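PDB 4WP2: putative mRNA export protein, which is probably involved in exporting mRNA from the nucleus to the cytoplasm, and is represented here by its C-terminal UBA domain. Local coordinates for residues 8-13 with 19-24. Residues are numbered along the deposited sequence; the frame is centred on the assembly and turned at random.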
loop_
_atom_site.group_PDB
_atom_site.type_symbol
_atom_site.label_atom_id
_atom_site.label_comp_id
_atom_site.label_asym_id
_atom_site.label_seq_id
_atom_site.Cartn_x
_atom_site.Cartn_y
_atom_site.Cartn_z
ATOM N N GLN A 8 6.152 26.339 -20.203
ATOM C CA GLN A 8 5.308 27.156 -19.323
ATOM C C GLN A 8 5.541 28.642 -19.628
ATOM O O GLN A 8 4.614 29.445 -19.510
ATOM C CB GLN A 8 5.505 26.833 -17.827
ATOM C CG GLN A 8 6.898 26.862 -17.279
ATOM C CD GLN A 8 6.941 26.422 -15.816
ATOM O OE1 GLN A 8 5.949 25.932 -15.273
ATOM N NE2 GLN A 8 8.089 26.598 -15.176
ATOM N N LEU A 9 6.761 29.012 -20.014
ATOM C CA LEU A 9 7.047 30.393 -20.406
ATOM C C LEU A 9 6.370 30.765 -21.750
ATOM O O LEU A 9 5.814 31.853 -21.899
ATOM C CB LEU A 9 8.559 30.619 -20.496
ATOM C CG LEU A 9 9.244 30.617 -19.128
ATOM C CD1 LEU A 9 10.743 30.412 -19.262
ATOM C CD2 LEU A 9 8.954 31.927 -18.408
ATOM N N ILE A 10 6.405 29.854 -22.720
ATOM C CA ILE A 10 5.704 30.066 -23.986
ATOM C C ILE A 10 4.207 30.261 -23.739
ATOM O O ILE A 10 3.578 31.165 -24.305
ATOM C CB ILE A 10 5.901 28.874 -24.970
ATOM C CG1 ILE A 10 7.361 28.773 -25.430
ATOM C CG2 ILE A 10 4.987 29.014 -26.193
ATOM C CD1 ILE A 10 7.678 27.487 -26.200
ATOM N N ALA A 11 3.640 29.402 -22.895
ATOM C CA ALA A 11 2.217 29.451 -22.600
ATOM C C ALA A 11 1.844 30.793 -21.986
ATOM O O ALA A 11 0.791 31.351 -22.306
ATOM C CB ALA A 11 1.819 28.310 -21.657
ATOM N N GLU A 12 2.713 31.324 -21.129
ATOM C CA GLU A 12 2.425 32.592 -20.475
ATOM C C GLU A 12 2.481 33.757 -21.458
ATOM O O GLU A 12 1.639 34.658 -21.403
ATOM C CB GLU A 12 3.389 32.847 -19.318
ATOM C CG GLU A 12 3.082 34.126 -18.564
ATOM C CD GLU A 12 1.737 34.094 -17.851
ATOM O OE1 GLU A 12 1.083 33.030 -17.807
ATOM O OE2 GLU A 12 1.312 35.161 -17.369
ATOM N N VAL A 13 3.474 33.752 -22.341
ATOM C CA VAL A 13 3.578 34.794 -23.356
ATOM C C VAL A 13 2.346 34.755 -24.263
ATOM O O VAL A 13 1.798 35.793 -24.607
ATOM C CB VAL A 13 4.867 34.652 -24.193
ATOM C CG1 VAL A 13 4.836 35.544 -25.426
ATOM C CG2 VAL A 13 6.091 34.982 -23.342
ATOM N N MET A 19 -0.711 35.804 -29.020
ATOM C CA MET A 19 -0.022 35.113 -30.111
ATOM C C MET A 19 -0.060 33.605 -29.959
ATOM O O MET A 19 -0.150 33.093 -28.848
ATOM C CB MET A 19 1.435 35.561 -30.187
ATOM C CG MET A 19 1.637 36.988 -30.652
ATOM S SD MET A 19 3.381 37.435 -30.833
ATOM C CE MET A 19 4.000 37.207 -29.163
ATOM N N ASN A 20 0.046 32.887 -31.075
ATOM C CA ASN A 20 0.126 31.433 -31.013
ATOM C C ASN A 20 1.475 31.000 -30.414
ATOM O O ASN A 20 2.342 31.838 -30.138
ATOM C CB ASN A 20 -0.086 30.816 -32.404
ATOM C CG ASN A 20 0.956 31.271 -33.424
ATOM O OD1 ASN A 20 2.088 31.607 -33.077
ATOM N ND2 ASN A 20 0.579 31.251 -34.699
ATOM N N VAL A 21 1.667 29.701 -30.216
ATOM C CA VAL A 21 2.871 29.246 -29.517
ATOM C C VAL A 21 4.142 29.499 -30.333
ATOM O O VAL A 21 5.209 29.739 -29.765
ATOM C CB VAL A 21 2.786 27.746 -29.132
ATOM C CG1 VAL A 21 1.613 27.508 -28.196
ATOM C CG2 VAL A 21 2.688 26.868 -30.360
ATOM N N GLU A 22 4.052 29.449 -31.657
ATOM C CA GLU A 22 5.241 29.671 -32.484
ATOM C C GLU A 22 5.797 31.087 -32.300
ATOM O O GLU A 22 6.989 31.275 -32.044
ATOM C CB GLU A 22 4.936 29.434 -33.960
ATOM C CG GLU A 22 6.114 29.758 -34.868
ATOM C CD GLU A 22 5.815 29.513 -36.332
ATOM O OE1 GLU A 22 4.633 29.308 -36.677
ATOM O OE2 GLU A 22 6.769 29.517 -37.137
ATOM N N TYR A 23 4.929 32.081 -32.408
ATOM C CA TYR A 23 5.375 33.465 -32.314
ATOM C C TYR A 23 5.705 33.826 -30.864
ATOM O O TYR A 23 6.628 34.597 -30.608
ATOM C CB TYR A 23 4.324 34.401 -32.924
ATOM C CG TYR A 23 4.540 34.562 -34.413
ATOM C CD1 TYR A 23 4.107 33.590 -35.303
ATOM C CD2 TYR A 23 5.229 35.657 -34.921
ATOM C CE1 TYR A 23 4.326 33.720 -36.669
ATOM C CE2 TYR A 23 5.452 35.795 -36.282
ATOM C CZ TYR A 23 5.001 34.821 -37.150
ATOM O OH TYR A 23 5.217 34.948 -38.505
ATOM N N SER A 24 5.010 33.208 -29.914
ATOM C CA SER A 24 5.324 33.410 -28.500
ATOM C C SER A 24 6.756 32.967 -28.205
ATOM O O SER A 24 7.492 33.650 -27.495
ATOM C CB SER A 24 4.344 32.643 -27.615
ATOM O OG SER A 24 3.043 33.200 -27.687
#
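S24 is set against I10 and V13 where helix 21-25 of this small helical UBA domain, the C-terminal part of an NXF-family export factor, packs on helix 2-17. The backbones come closest at V13 and S24, whose CA atoms are 5.6 Å apart; the small side chain of S24 is consistent with so close an approach.

Van der Waals contact carries the interface, with no hydrogen bond across it. CB of S24 touches CG1 of V13 at 3.7 Å and also rests against the backbone oxygen of I10. V13 holds CG1 anti to its own N (chi1 168°), which brings that methyl within reach of both S24 and the CE methyl of M19, 4.2 Å away. The methionine chain reaches it by bending at its last torsion. One turn earlier, the CG2 branch of I10 lies over the start of helix 21-25, 3.9 Å from CB of V21 and 3.7 Å from V21 O.

Beyond the pair, L28 touches both I10 and V13, while helix 36-46 adds L36 against V13 and F43 against M19, extending the apolar core. V21 also packs on E12 of a second subunit.

Polar bonds within 19-24 fix the turn that presents these groups. N20 is the N-cap: its OD1 accepts from Y23 N at 3.0 Å, the N-H pointing almost straight at it (172°). The carbonyl oxygen of N20 takes two donors from one residue, S24 N and S24 OG. The hydroxyl of this buried serine thus donates back to the N-cap residue, not across to helix 2-17, with OG 2.9 Å from N20 O and 47° out of the carbonyl plane.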